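Local structure of ATP-dependent DNA ligase (Mycobacterium tuberculosis, 6NHX) at residues 33-38 / 94-99. The protein joins breaks in double-stranded DNA at the expense of ATP, working with Ku in non-homologous end joining. The protein carries 1 engineered substitution. Residues are numbered along the deposited sequence; the frame is centred on the assembly and turned at random.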
ATOM      1  N   ASP A  33      -0.016  -2.595  -3.748  1.00 14.47           N
ATOM      2  CA  ASP A  33      -0.692  -1.986  -2.602  1.00 14.36           C
ATOM      3  C   ASP A  33      -1.118  -3.068  -1.617  1.00 14.70           C
ATOM      4  O   ASP A  33      -1.842  -3.998  -1.982  1.00 19.72           O
ATOM      5  CB  ASP A  33      -1.921  -1.188  -3.046  1.00 17.93           C
ATOM      6  CG  ASP A  33      -1.600   0.268  -3.365  1.00 19.75           C
ATOM      7  OD1 ASP A  33      -0.412   0.577  -3.579  1.00 20.47           O
ATOM      8  OD2 ASP A  33      -2.533   1.108  -3.401  1.00 21.12           O
ATOM      9  N   GLY A  34      -0.660  -2.967  -0.381  1.00 14.23           N
ATOM     10  CA  GLY A  34      -1.003  -3.934   0.645  1.00 15.97           C
ATOM     11  C   GLY A  34      -0.343  -3.542   1.948  1.00 13.33           C
ATOM     12  O   GLY A  34      -0.078  -2.350   2.168  1.00 15.07           O
ATOM     13  N   TYR A  35      -0.057  -4.514   2.806  1.00 14.22           N
ATOM     14  CA  TYR A  35       0.664  -4.272   4.047  1.00 14.32           C
ATOM     15  C   TYR A  35       2.010  -4.983   3.969  1.00 17.72           C
ATOM     16  O   TYR A  35       2.075  -6.165   3.611  1.00 17.70           O
ATOM     17  CB  TYR A  35      -0.104  -4.786   5.266  1.00 17.08           C
ATOM     18  CG  TYR A  35      -1.341  -4.020   5.658  1.00 21.32           C
ATOM     19  CD1 TYR A  35      -1.430  -2.640   5.507  1.00 38.65           C
ATOM     20  CD2 TYR A  35      -2.416  -4.683   6.206  1.00 26.89           C
ATOM     21  CE1 TYR A  35      -2.583  -1.959   5.884  1.00 38.50           C
ATOM     22  CE2 TYR A  35      -3.557  -4.020   6.584  1.00 31.53           C
ATOM     23  CZ  TYR A  35      -3.643  -2.665   6.422  1.00 32.56           C
ATOM     24  OH  TYR A  35      -4.807  -2.045   6.816  1.00 26.19           O
ATOM     25  N   ARG A  36       3.072  -4.267   4.318  1.00 15.60           N
ATOM     26  CA  ARG A  36       4.415  -4.830   4.294  1.00 14.17           C
ATOM     27  C   ARG A  36       4.587  -5.839   5.418  1.00 15.84           C
ATOM     28  O   ARG A  36       4.236  -5.572   6.571  1.00 19.69           O
ATOM     29  CB  ARG A  36       5.417  -3.693   4.477  1.00 14.43           C
ATOM     30  CG  ARG A  36       6.855  -4.126   4.295  1.00 14.71           C
ATOM     31  CD  ARG A  36       7.192  -4.304   2.830  1.00 14.27           C
ATOM     32  NE  ARG A  36       8.622  -4.477   2.612  1.00 14.92           N
ATOM     33  CZ  ARG A  36       9.487  -3.481   2.473  1.00 12.36           C
ATOM     34  NH1 ARG A  36       9.070  -2.223   2.518  1.00 14.04           N
ATOM     35  NH2 ARG A  36      10.769  -3.742   2.279  1.00 14.69           N
ATOM     36  N   LEU A  37       5.155  -7.001   5.092  1.00 15.42           N
ATOM     37  CA  LEU A  37       5.407  -8.025   6.094  1.00 15.40           C
ATOM     38  C   LEU A  37       6.799  -8.606   5.922  1.00 15.21           C
ATOM     39  O   LEU A  37       7.238  -8.870   4.800  1.00 15.29           O
ATOM     40  CB  LEU A  37       4.414  -9.183   5.997  1.00 17.68           C
ATOM     41  CG  LEU A  37       2.983  -8.901   6.450  1.00 21.84           C
ATOM     42  CD1 LEU A  37       2.157 -10.169   6.361  1.00 22.65           C
ATOM     43  CD2 LEU A  37       2.937  -8.313   7.860  1.00 20.08           C
ATOM     44  N   LEU A  38       7.478  -8.815   7.045  1.00 15.73           N
ATOM     45  CA  LEU A  38       8.632  -9.702   7.111  1.00 14.19           C
ATOM     46  C   LEU A  38       8.133 -11.041   7.631  1.00 17.65           C
ATOM     47  O   LEU A  38       7.371 -11.091   8.604  1.00 18.89           O
ATOM     48  CB  LEU A  38       9.723  -9.135   8.026  1.00 15.66           C
ATOM     49  CG  LEU A  38      10.328  -7.801   7.556  1.00 16.78           C
ATOM     50  CD1 LEU A  38      11.346  -7.310   8.566  1.00 20.70           C
ATOM     51  CD2 LEU A  38      10.969  -7.923   6.177  1.00 16.24           C
ATOM     52  N   GLN A  94      -9.334  -2.861  -0.251  1.00 13.86           N
ATOM     53  CA  GLN A  94      -9.873  -4.179   0.065  1.00 16.12           C
ATOM     54  C   GLN A  94      -9.090  -4.862   1.175  1.00 18.24           C
ATOM     55  O   GLN A  94      -9.676  -5.594   1.981  1.00 18.49           O
ATOM     56  CB  GLN A  94      -9.981  -5.056  -1.184  1.00 19.39           C
ATOM     57  CG  GLN A  94     -10.962  -4.462  -2.183  1.00 23.05           C
ATOM     58  CD  GLN A  94     -11.393  -5.422  -3.263  1.00 41.31           C
ATOM     59  OE1 GLN A  94     -11.459  -6.633  -3.050  1.00 46.44           O
ATOM     60  NE2 GLN A  94     -11.701  -4.882  -4.436  1.00 44.94           N
ATOM     61  N   MET A  95      -7.780  -4.633   1.242  1.00 14.19           N
ATOM     62  CA  MET A  95      -7.008  -5.101   2.383  1.00 15.39           C
ATOM     63  C   MET A  95      -7.466  -4.426   3.671  1.00 17.19           C
ATOM     64  O   MET A  95      -7.739  -5.091   4.676  1.00 17.88           O
ATOM     65  CB  MET A  95      -5.518  -4.866   2.140  1.00 18.14           C
ATOM     66  CG  MET A  95      -4.669  -5.062   3.374  1.00 18.98           C
ATOM     67  SD  MET A  95      -4.741  -6.740   4.027  1.00 22.10           S
ATOM     68  CE  MET A  95      -3.850  -7.633   2.778  1.00 22.70           C
ATOM     69  N   GLN A  96      -7.583  -3.096   3.649  1.00 18.24           N
ATOM     70  CA  GLN A  96      -7.981  -2.353   4.838  1.00 19.36           C
ATOM     71  C   GLN A  96      -9.367  -2.746   5.325  1.00 22.38           C
ATOM     72  O   GLN A  96      -9.647  -2.672   6.528  1.00 30.64           O
ATOM     73  CB  GLN A  96      -7.964  -0.864   4.499  1.00 20.55           C
ATOM     74  CG  GLN A  96      -7.114  -0.043   5.401  1.00 28.45           C
ATOM     75  CD  GLN A  96      -7.160   1.429   5.054  1.00 21.39           C
ATOM     76  OE1 GLN A  96      -7.978   1.876   4.239  1.00 21.16           O
ATOM     77  NE2 GLN A  96      -6.263   2.182   5.652  1.00 26.36           N
ATOM     78  N   ASN A  97     -10.252  -3.153   4.420  1.00 17.57           N
ATOM     79  CA  ASN A  97     -11.618  -3.498   4.770  1.00 18.93           C
ATOM     80  C   ASN A  97     -11.869  -4.997   4.723  1.00 22.19           C
ATOM     81  O   ASN A  97     -13.016  -5.423   4.580  1.00 25.26           O
ATOM     82  CB  ASN A  97     -12.606  -2.750   3.872  1.00 24.11           C
ATOM     83  CG  ASN A  97     -12.588  -1.244   4.115  1.00 27.65           C
ATOM     84  OD1 ASN A  97     -13.300  -0.748   4.979  1.00 31.10           O
ATOM     85  ND2 ASN A  97     -11.787  -0.520   3.348  1.00 21.03           N
ATOM     86  N   ARG A  98     -10.822  -5.802   4.844  1.00 19.54           N
ATOM     87  CA  ARG A  98     -10.996  -7.238   4.700  1.00 19.12           C
ATOM     88  C   ARG A  98     -11.807  -7.795   5.854  1.00 26.03           C
ATOM     89  O   ARG A  98     -11.795  -7.273   6.972  1.00 21.86           O
ATOM     90  CB  ARG A  98      -9.648  -7.945   4.608  1.00 18.86           C
ATOM     91  CG  ARG A  98      -8.827  -7.946   5.875  1.00 20.19           C
ATOM     92  CD  ARG A  98      -7.498  -8.607   5.579  1.00 23.84           C
ATOM     93  NE  ARG A  98      -6.515  -8.453   6.647  1.00 30.37           N
ATOM     94  CZ  ARG A  98      -6.182  -9.418   7.495  1.00 40.07           C
ATOM     95  NH1 ARG A  98      -6.763 -10.609   7.404  1.00 42.92           N
ATOM     96  NH2 ARG A  98      -5.272  -9.196   8.435  1.00 39.97           N
ATOM     97  N   GLY A  99     -12.546  -8.864   5.554  1.00 22.84           N
ATOM     98  CA  GLY A  99     -13.286  -9.598   6.539  1.00 22.57           C
ATOM     99  C   GLY A  99     -12.724 -10.990   6.730  1.00 23.41           C
ATOM    100  O   GLY A  99     -11.681 -11.346   6.175  1.00 23.59           O
TER
HETATM  101  O   HOH W   1      -4.682   0.538   7.465  1.00 27.97           O
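A Met-aromatic contact, reinforced by a water bridge, sets Tyr-35 of strand 35-42 against the end of helix 92-96 in the nucleotidyltransferase domain of this ATP-dependent ligase. The evidence for CH-pi packing is that Met-95 CG lies over one ring face, 3.9 Å from the Tyr-35 ring centroid and 25° off the normal. Met-95 CG sits off-centre, 3.6 Å from Tyr-35 CE2. Met-95 SD is farther, 4.5 Å from the centroid of the Tyr-35 ring, and meets the ring obliquely at 46°. The methionine chain leaves with CG anti to the backbone N (chi1 168°) and then bends at chi2, which brings the sulfur near CD2 and CE2 of Tyr-35; the side chain also touches Ala-81 of strand 74-82. Nearby in the same segment as Tyr-35, Arg-36 lines the ATP pocket and Asp-33 probably binds manganese. Gln-96 NE2 hydrogen-bonds Leu-295 O, linking the helix end to the C-terminal OB region. Gln-96 NE2 also donates to a water 2.9 Å away, and the oxygen of that water lies 2.7 Å from Tyr-35 OH; Tyr-35 OH also packs against Gln-96 CG at 3.4 Å.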